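Beta-glucoside phosphorylase BglX (Unidentified, PDB 5VQE) probably cleaves beta-glucosides by phosphorolysis, as a member of glycoside hydrolase family 3 that uses phosphate in place of water. Local coordinates at residues 430-443 with 533-547. Residues are numbered along the deposited sequence; the frame is centred on the assembly and turned at random.
Sequences EARLFKGLLEKEGF and NEATVRMMIEKLMGR
Glu430 lays its CG against the backbone of Asn533, 3.8 Å from CA, where helix 534-544 begins; Asn533 is its N-cap, OD1 taking the capping bond from Thr536 N and a second from Thr536 OG1. Leu433 splits its methyls: CD2 lies between Glu534 CG and Val537 CG1, while CD1 rests over a face of the Arg538 guanidinium, whose NE and NH2 both bond Glu534 OE2. Phe434 is a knob in a hole made by Val537, Met540, Ile541 and Leu544. With CG anti to the backbone N (chi1 -178°), its ring is carried into the groove between the helices on the sheet side, CE1 3.7 Å from Ile541 CD1, and Leu544 CD1 meets CZ at the ring edge. Val537 returns the knob, seated among Glu430, Leu433, Phe434 and Leu437. Leu437 sets CB against Ile541 CG1 and brings CD2 alongside Arg538 NH1, and Leu438 CD2 touches Ile541 CD1 at 3.6 Å. Glu441 closes the far end with an end-on salt bridge: OE1 receives Arg547 NH1 at 2.9 Å, nearly straight at 176°, and OE2 receives NH2 at 2.8 Å from above the carboxylate plane. Glu542 holds the same guanidinium side-on through NE and NH2, which fixes its rotation. A glutamine in place of Glu441 would probably leave Arg547 with Glu542 as its one carboxylate mate here and weaken the tie between the helix ends. Beyond the Schellman turn at Gly442, Phe443 presents its ring edge to Met545 SD, 3.8 Å from CE2, a Met-aromatic contact. The helices, axes 9.7 Å apart at closest approach and crossing at -27°, pack by reciprocal knobs-into-holes on one face of the C-terminal mixed sheet, Phe434 reaching Leu415 and Ile471, Val537 Tyr473; helix 378-391 backs Thr536 and Met539.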
ATOM      1  N   GLU A 430       0.256   2.335 -20.873  1.00 18.45           N
ATOM      2  CA  GLU A 430       1.707   2.253 -20.779  1.00 20.19           C
ATOM      3  C   GLU A 430       2.283   1.278 -21.801  1.00 17.71           C
ATOM      4  O   GLU A 430       3.423   1.455 -22.249  1.00 18.12           O
ATOM      5  CB  GLU A 430       2.117   1.853 -19.364  1.00 19.73           C
ATOM      6  CG  GLU A 430       1.947   2.961 -18.340  1.00 19.95           C
ATOM      7  CD  GLU A 430       0.506   3.215 -17.976  1.00 21.32           C
ATOM      8  OE1 GLU A 430      -0.336   2.308 -18.152  1.00 20.41           O
ATOM      9  OE2 GLU A 430       0.216   4.336 -17.518  1.00 26.32           O
ATOM     10  N   ALA A 431       1.522   0.243 -22.170  1.00 17.97           N
ATOM     11  CA  ALA A 431       1.985  -0.668 -23.211  1.00 20.48           C
ATOM     12  C   ALA A 431       1.879  -0.028 -24.589  1.00 18.12           C
ATOM     13  O   ALA A 431       2.718  -0.298 -25.456  1.00 21.39           O
ATOM     14  CB  ALA A 431       1.200  -1.978 -23.170  1.00 17.14           C
ATOM     15  N   ARG A 432       0.858   0.809 -24.812  1.00 18.07           N
ATOM     16  CA  ARG A 432       0.790   1.587 -26.048  1.00 20.73           C
ATOM     17  C   ARG A 432       1.998   2.506 -26.168  1.00 19.56           C
ATOM     18  O   ARG A 432       2.634   2.588 -27.227  1.00 22.57           O
ATOM     19  CB  ARG A 432      -0.498   2.409 -26.095  1.00 21.81           C
ATOM     20  CG  ARG A 432      -1.776   1.613 -26.322  1.00 21.74           C
ATOM     21  CD  ARG A 432      -2.943   2.566 -26.616  1.00 29.30           C
ATOM     22  NE  ARG A 432      -4.237   1.888 -26.666  1.00 32.46           N
ATOM     23  CZ  ARG A 432      -4.720   1.240 -27.725  1.00 33.55           C
ATOM     24  NH1 ARG A 432      -4.017   1.156 -28.850  1.00 31.89           N
ATOM     25  NH2 ARG A 432      -5.915   0.667 -27.658  1.00 27.14           N
ATOM     26  N   LEU A 433       2.335   3.206 -25.083  1.00 20.48           N
ATOM     27  CA  LEU A 433       3.529   4.045 -25.091  1.00 19.40           C
ATOM     28  C   LEU A 433       4.758   3.222 -25.441  1.00 21.37           C
ATOM     29  O   LEU A 433       5.538   3.592 -26.329  1.00 18.25           O
ATOM     30  CB  LEU A 433       3.704   4.726 -23.730  1.00 21.75           C
ATOM     31  CG  LEU A 433       4.985   5.561 -23.596  1.00 21.85           C
ATOM     32  CD1 LEU A 433       4.972   6.738 -24.577  1.00 24.17           C
ATOM     33  CD2 LEU A 433       5.182   6.038 -22.162  1.00 25.17           C
ATOM     34  N   PHE A 434       4.947   2.097 -24.744  1.00 16.95           N
ATOM     35  CA  PHE A 434       6.083   1.222 -25.010  1.00 18.10           C
ATOM     36  C   PHE A 434       6.113   0.808 -26.476  1.00 18.79           C
ATOM     37  O   PHE A 434       7.167   0.844 -27.123  1.00 18.52           O
ATOM     38  CB  PHE A 434       6.013  -0.004 -24.086  1.00 16.23           C
ATOM     39  CG  PHE A 434       7.170  -0.955 -24.231  1.00 17.71           C
ATOM     40  CD1 PHE A 434       8.414  -0.642 -23.709  1.00 17.23           C
ATOM     41  CD2 PHE A 434       7.003  -2.182 -24.855  1.00 16.96           C
ATOM     42  CE1 PHE A 434       9.472  -1.516 -23.822  1.00 17.14           C
ATOM     43  CE2 PHE A 434       8.054  -3.055 -24.980  1.00 15.68           C
ATOM     44  CZ  PHE A 434       9.299  -2.726 -24.459  1.00 15.39           C
ATOM     45  N   LYS A 435       4.957   0.425 -27.026  1.00 20.45           N
ATOM     46  CA  LYS A 435       4.895   0.067 -28.439  1.00 19.66           C
ATOM     47  C   LYS A 435       5.369   1.227 -29.308  1.00 18.39           C
ATOM     48  O   LYS A 435       6.218   1.054 -30.189  1.00 18.30           O
ATOM     49  CB  LYS A 435       3.469  -0.344 -28.816  1.00 18.84           C
ATOM     50  CG  LYS A 435       3.302  -0.830 -30.264  1.00 17.75           C
ATOM     51  CD  LYS A 435       1.914  -1.410 -30.484  1.00 20.72           C
ATOM     52  CE  LYS A 435       1.755  -2.044 -31.862  1.00 22.77           C
ATOM     53  NZ  LYS A 435       1.759  -1.032 -32.961  1.00 22.12           N
ATOM     54  N   GLY A 436       4.838   2.424 -29.059  1.00 23.43           N
ATOM     55  CA  GLY A 436       5.235   3.581 -29.851  1.00 21.74           C
ATOM     56  C   GLY A 436       6.717   3.890 -29.757  1.00 20.77           C
ATOM     57  O   GLY A 436       7.344   4.270 -30.749  1.00 24.21           O
ATOM     58  N   LEU A 437       7.297   3.751 -28.562  1.00 18.45           N
ATOM     59  CA  LEU A 437       8.710   4.064 -28.400  1.00 18.81           C
ATOM     60  C   LEU A 437       9.598   3.050 -29.107  1.00 19.74           C
ATOM     61  O   LEU A 437      10.666   3.417 -29.602  1.00 21.58           O
ATOM     62  CB  LEU A 437       9.072   4.153 -26.913  1.00 20.58           C
ATOM     63  CG  LEU A 437       8.423   5.300 -26.132  1.00 17.34           C
ATOM     64  CD1 LEU A 437       8.872   5.264 -24.674  1.00 21.20           C
ATOM     65  CD2 LEU A 437       8.736   6.664 -26.748  1.00 21.21           C
ATOM     66  N   LEU A 438       9.183   1.781 -29.178  1.00 16.03           N
ATOM     67  CA  LEU A 438       9.928   0.812 -29.976  1.00 17.57           C
ATOM     68  C   LEU A 438       9.887   1.191 -31.447  1.00 17.35           C
ATOM     69  O   LEU A 438      10.903   1.112 -32.149  1.00 17.94           O
ATOM     70  CB  LEU A 438       9.357  -0.597 -29.787  1.00 18.40           C
ATOM     71  CG  LEU A 438       9.661  -1.315 -28.473  1.00 16.16           C
ATOM     72  CD1 LEU A 438       8.899  -2.635 -28.418  1.00 18.27           C
ATOM     73  CD2 LEU A 438      11.140  -1.560 -28.326  1.00 18.76           C
ATOM     74  N   GLU A 439       8.716   1.599 -31.926  1.00 15.45           N
ATOM     75  CA  GLU A 439       8.581   2.005 -33.316  1.00 22.90           C
ATOM     76  C   GLU A 439       9.469   3.207 -33.617  1.00 22.46           C
ATOM     77  O   GLU A 439      10.116   3.263 -34.669  1.00 22.92           O
ATOM     78  CB  GLU A 439       7.108   2.289 -33.610  1.00 21.60           C
ATOM     79  CG  GLU A 439       6.270   1.002 -33.643  1.00 21.67           C
ATOM     80  CD  GLU A 439       4.777   1.242 -33.625  1.00 22.54           C
ATOM     81  OE1 GLU A 439       4.332   2.285 -33.109  1.00 23.63           O
ATOM     82  OE2 GLU A 439       4.037   0.376 -34.136  1.00 26.28           O
ATOM     83  N   LYS A 440       9.552   4.157 -32.682  1.00 23.01           N
ATOM     84  CA  LYS A 440      10.447   5.299 -32.862  1.00 19.94           C
ATOM     85  C   LYS A 440      11.898   4.865 -33.038  1.00 23.70           C
ATOM     86  O   LYS A 440      12.647   5.507 -33.781  1.00 28.59           O
ATOM     87  CB  LYS A 440      10.311   6.255 -31.674  1.00 20.40           C
ATOM     88  N   GLU A 441      12.318   3.789 -32.369  1.00 20.07           N
ATOM     89  CA  GLU A 441      13.679   3.282 -32.516  1.00 22.77           C
ATOM     90  C   GLU A 441      13.941   2.646 -33.877  1.00 23.97           C
ATOM     91  O   GLU A 441      15.107   2.409 -34.210  1.00 23.52           O
ATOM     92  CB  GLU A 441      13.985   2.244 -31.428  1.00 22.26           C
ATOM     93  CG  GLU A 441      13.935   2.767 -29.999  1.00 24.13           C
ATOM     94  CD  GLU A 441      15.002   3.811 -29.702  1.00 27.90           C
ATOM     95  OE1 GLU A 441      16.138   3.683 -30.213  1.00 24.44           O
ATOM     96  OE2 GLU A 441      14.693   4.757 -28.950  1.00 21.90           O
ATOM     97  N   GLY A 442      12.898   2.341 -34.651  1.00 22.53           N
ATOM     98  CA  GLY A 442      13.050   1.679 -35.935  1.00 22.95           C
ATOM     99  C   GLY A 442      12.532   0.257 -35.986  1.00 24.46           C
ATOM    100  O   GLY A 442      12.675  -0.398 -37.025  1.00 17.96           O
ATOM    101  N   PHE A 443      11.942  -0.255 -34.911  1.00 21.85           N
ATOM    102  CA  PHE A 443      11.349  -1.583 -34.960  1.00 20.67           C
ATOM    103  C   PHE A 443       9.967  -1.537 -35.605  1.00 18.65           C
ATOM    104  O   PHE A 443       9.234  -0.547 -35.497  1.00 21.09           O
ATOM    105  CB  PHE A 443      11.227  -2.181 -33.555  1.00 19.88           C
ATOM    106  CG  PHE A 443      12.546  -2.446 -32.885  1.00 20.08           C
ATOM    107  CD1 PHE A 443      13.321  -3.531 -33.253  1.00 17.56           C
ATOM    108  CD2 PHE A 443      13.006  -1.616 -31.877  1.00 20.14           C
ATOM    109  CE1 PHE A 443      14.529  -3.777 -32.631  1.00 22.45           C
ATOM    110  CE2 PHE A 443      14.216  -1.863 -31.254  1.00 21.86           C
ATOM    111  CZ  PHE A 443      14.971  -2.940 -31.628  1.00 19.14           C
ATOM    112  N   ASN A 533       4.470   2.541 -15.129  1.00 16.00           N
ATOM    113  CA  ASN A 533       4.132   3.933 -15.382  1.00 19.87           C
ATOM    114  C   ASN A 533       5.037   4.465 -16.485  1.00 16.65           C
ATOM    115  O   ASN A 533       5.952   3.786 -16.954  1.00 14.48           O
ATOM    116  CB  ASN A 533       4.233   4.789 -14.109  1.00 16.17           C
ATOM    117  CG  ASN A 533       5.636   4.854 -13.538  1.00 17.43           C
ATOM    118  OD1 ASN A 533       6.606   4.405 -14.149  1.00 16.12           O
ATOM    119  ND2 ASN A 533       5.746   5.428 -12.347  1.00 17.81           N
ATOM    120  N   GLU A 534       4.754   5.696 -16.912  1.00 18.05           N
ATOM    121  CA  GLU A 534       5.482   6.269 -18.038  1.00 22.11           C
ATOM    122  C   GLU A 534       6.982   6.316 -17.766  1.00 17.70           C
ATOM    123  O   GLU A 534       7.788   5.979 -18.640  1.00 18.90           O
ATOM    124  CB  GLU A 534       4.943   7.666 -18.346  1.00 23.27           C
ATOM    125  CG  GLU A 534       5.859   8.507 -19.229  1.00 28.80           C
ATOM    126  CD  GLU A 534       5.162   9.738 -19.781  1.00 40.01           C
ATOM    127  OE1 GLU A 534       3.992   9.974 -19.411  1.00 43.39           O
ATOM    128  OE2 GLU A 534       5.785  10.464 -20.584  1.00 34.33           O
ATOM    129  N   ALA A 535       7.377   6.736 -16.564  1.00 18.73           N
ATOM    130  CA  ALA A 535       8.798   6.860 -16.260  1.00 17.61           C
ATOM    131  C   ALA A 535       9.516   5.529 -16.425  1.00 20.31           C
ATOM    132  O   ALA A 535      10.612   5.472 -16.995  1.00 17.93           O
ATOM    133  CB  ALA A 535       8.984   7.396 -14.844  1.00 20.54           C
ATOM    134  N   THR A 536       8.913   4.441 -15.938  1.00 16.54           N
ATOM    135  CA  THR A 536       9.572   3.145 -16.022  1.00 14.32           C
ATOM    136  C   THR A 536       9.596   2.629 -17.449  1.00 15.34           C
ATOM    137  O   THR A 536      10.556   1.959 -17.845  1.00 15.21           O
ATOM    138  CB  THR A 536       8.872   2.149 -15.100  1.00 16.78           C
ATOM    139  OG1 THR A 536       8.799   2.709 -13.784  1.00 17.05           O
ATOM    140  CG2 THR A 536       9.623   0.823 -15.047  1.00 17.72           C
ATOM    141  N   VAL A 537       8.560   2.932 -18.230  1.00 15.57           N
ATOM    142  CA  VAL A 537       8.524   2.509 -19.628  1.00 16.61           C
ATOM    143  C   VAL A 537       9.629   3.200 -20.417  1.00 15.04           C
ATOM    144  O   VAL A 537      10.344   2.567 -21.201  1.00 16.65           O
ATOM    145  CB  VAL A 537       7.137   2.787 -20.236  1.00 15.11           C
ATOM    146  CG1 VAL A 537       7.173   2.697 -21.768  1.00 17.85           C
ATOM    147  CG2 VAL A 537       6.090   1.810 -19.680  1.00 15.65           C
ATOM    148  N   ARG A 538       9.782   4.512 -20.229  1.00 18.33           N
ATOM    149  CA  ARG A 538      10.817   5.239 -20.960  1.00 21.95           C
ATOM    150  C   ARG A 538      12.207   4.750 -20.578  1.00 16.33           C
ATOM    151  O   ARG A 538      13.082   4.622 -21.439  1.00 17.93           O
ATOM    152  CB  ARG A 538      10.687   6.746 -20.717  1.00 19.52           C
ATOM    153  CG  ARG A 538       9.407   7.334 -21.263  1.00 22.26           C
ATOM    154  CD  ARG A 538       9.373   8.851 -21.187  1.00 22.75           C
ATOM    155  NE  ARG A 538       8.132   9.372 -21.760  1.00 25.51           N
ATOM    156  CZ  ARG A 538       7.933   9.612 -23.057  1.00 29.34           C
ATOM    157  NH1 ARG A 538       8.894   9.395 -23.943  1.00 26.82           N
ATOM    158  NH2 ARG A 538       6.758  10.070 -23.472  1.00 28.79           N
ATOM    159  N   MET A 539      12.435   4.463 -19.298  1.00 17.51           N
ATOM    160  CA  MET A 539      13.757   3.988 -18.896  1.00 17.88           C
ATOM    161  C   MET A 539      13.999   2.554 -19.354  1.00 15.76           C
ATOM    162  O   MET A 539      15.142   2.178 -19.639  1.00 14.72           O
ATOM    163  CB  MET A 539      13.929   4.110 -17.380  1.00 13.19           C
ATOM    164  CG  MET A 539      14.115   5.534 -16.883  1.00 19.96           C
ATOM    165  SD  MET A 539      15.425   6.425 -17.775  1.00 24.63           S
ATOM    166  CE  MET A 539      16.794   5.323 -17.561  1.00 17.19           C
ATOM    167  N   MET A 540      12.948   1.742 -19.438  1.00 14.99           N
ATOM    168  CA  MET A 540      13.097   0.412 -20.018  1.00 13.24           C
ATOM    169  C   MET A 540      13.625   0.506 -21.445  1.00 13.80           C
ATOM    170  O   MET A 540      14.546  -0.219 -21.830  1.00 16.33           O
ATOM    171  CB  MET A 540      11.753  -0.314 -19.992  1.00 16.69           C
ATOM    172  CG  MET A 540      11.792  -1.722 -20.565  1.00 17.03           C
ATOM    173  SD  MET A 540      12.776  -2.860 -19.580  1.00 17.29           S
ATOM    174  CE  MET A 540      11.651  -3.153 -18.223  1.00 15.78           C
ATOM    175  N   ILE A 541      13.032   1.390 -22.249  1.00 15.83           N
ATOM    176  CA  ILE A 541      13.488   1.594 -23.620  1.00 16.52           C
ATOM    177  C   ILE A 541      14.966   1.949 -23.636  1.00 17.54           C
ATOM    178  O   ILE A 541      15.751   1.361 -24.388  1.00 18.30           O
ATOM    179  CB  ILE A 541      12.635   2.677 -24.307  1.00 18.76           C
ATOM    180  CG1 ILE A 541      11.266   2.112 -24.690  1.00 20.16           C
ATOM    181  CG2 ILE A 541      13.350   3.266 -25.532  1.00 22.85           C
ATOM    182  CD1 ILE A 541      11.294   1.062 -25.809  1.00 20.94           C
ATOM    183  N   GLU A 542      15.373   2.917 -22.807  1.00 17.57           N
ATOM    184  CA  GLU A 542      16.775   3.318 -22.799  1.00 17.37           C
ATOM    185  C   GLU A 542      17.680   2.130 -22.510  1.00 19.68           C
ATOM    186  O   GLU A 542      18.748   1.991 -23.116  1.00 17.16           O
ATOM    187  CB  GLU A 542      17.003   4.435 -21.779  1.00 17.99           C
ATOM    188  CG  GLU A 542      16.229   5.702 -22.079  1.00 17.99           C
ATOM    189  CD  GLU A 542      16.565   6.267 -23.447  1.00 20.78           C
ATOM    190  OE1 GLU A 542      17.767   6.427 -23.728  1.00 19.02           O
ATOM    191  OE2 GLU A 542      15.636   6.526 -24.245  1.00 20.00           O
ATOM    192  N   LYS A 543      17.267   1.250 -21.600  1.00 16.43           N
ATOM    193  CA  LYS A 543      18.145   0.164 -21.192  1.00 16.12           C
ATOM    194  C   LYS A 543      18.142  -0.972 -22.208  1.00 18.75           C
ATOM    195  O   LYS A 543      19.182  -1.594 -22.452  1.00 17.94           O
ATOM    196  CB  LYS A 543      17.729  -0.321 -19.806  1.00 16.39           C
ATOM    197  CG  LYS A 543      18.030   0.701 -18.714  1.00 15.57           C
ATOM    198  CD  LYS A 543      17.249   0.425 -17.436  1.00 17.63           C
ATOM    199  CE  LYS A 543      17.319   1.601 -16.474  1.00 17.44           C
ATOM    200  NZ  LYS A 543      18.722   1.993 -16.160  1.00 18.32           N
ATOM    201  N   LEU A 544      16.989  -1.257 -22.810  1.00 17.99           N
ATOM    202  CA  LEU A 544      16.946  -2.278 -23.851  1.00 18.43           C
ATOM    203  C   LEU A 544      17.810  -1.881 -25.041  1.00 17.96           C
ATOM    204  O   LEU A 544      18.471  -2.730 -25.645  1.00 18.10           O
ATOM    205  CB  LEU A 544      15.509  -2.512 -24.298  1.00 16.02           C
ATOM    206  CG  LEU A 544      14.594  -3.155 -23.258  1.00 14.66           C
ATOM    207  CD1 LEU A 544      13.161  -3.181 -23.768  1.00 15.76           C
ATOM    208  CD2 LEU A 544      15.061  -4.543 -22.899  1.00 19.79           C
ATOM    209  N   MET A 545      17.821  -0.594 -25.384  1.00 19.78           N
ATOM    210  CA  MET A 545      18.632  -0.088 -26.484  1.00 19.39           C
ATOM    211  C   MET A 545      20.096   0.103 -26.105  1.00 24.49           C
ATOM    212  O   MET A 545      20.899   0.456 -26.974  1.00 20.99           O
ATOM    213  CB  MET A 545      18.053   1.232 -26.990  1.00 16.79           C
ATOM    214  CG  MET A 545      16.607   1.151 -27.453  1.00 18.41           C
ATOM    215  SD  MET A 545      16.324  -0.173 -28.652  1.00 22.06           S
ATOM    216  CE  MET A 545      17.327   0.395 -30.026  1.00 22.88           C
ATOM    217  N   GLY A 546      20.464  -0.131 -24.847  1.00 19.30           N
ATOM    218  CA  GLY A 546      21.854  -0.056 -24.446  1.00 20.64           C
ATOM    219  C   GLY A 546      22.368   1.341 -24.182  1.00 21.65           C
ATOM    220  O   GLY A 546      23.583   1.518 -24.038  1.00 20.59           O
ATOM    221  N   ARG A 547      21.490   2.340 -24.126  1.00 20.47           N
ATOM    222  CA  ARG A 547      21.877   3.695 -23.769  1.00 19.15           C
ATOM    223  C   ARG A 547      21.895   3.930 -22.264  1.00 24.36           C
ATOM    224  O   ARG A 547      22.340   4.994 -21.822  1.00 22.84           O
ATOM    225  CB  ARG A 547      20.926   4.700 -24.422  1.00 18.37           C
ATOM    226  CG  ARG A 547      20.877   4.613 -25.943  1.00 18.59           C
ATOM    227  CD  ARG A 547      20.089   5.772 -26.527  1.00 19.53           C
ATOM    228  NE  ARG A 547      18.654   5.686 -26.277  1.00 24.91           N
ATOM    229  CZ  ARG A 547      17.762   5.173 -27.123  1.00 20.70           C
ATOM    230  NH1 ARG A 547      18.144   4.677 -28.298  1.00 26.20           N
ATOM    231  NH2 ARG A 547      16.478   5.158 -26.793  1.00 22.10           N
TER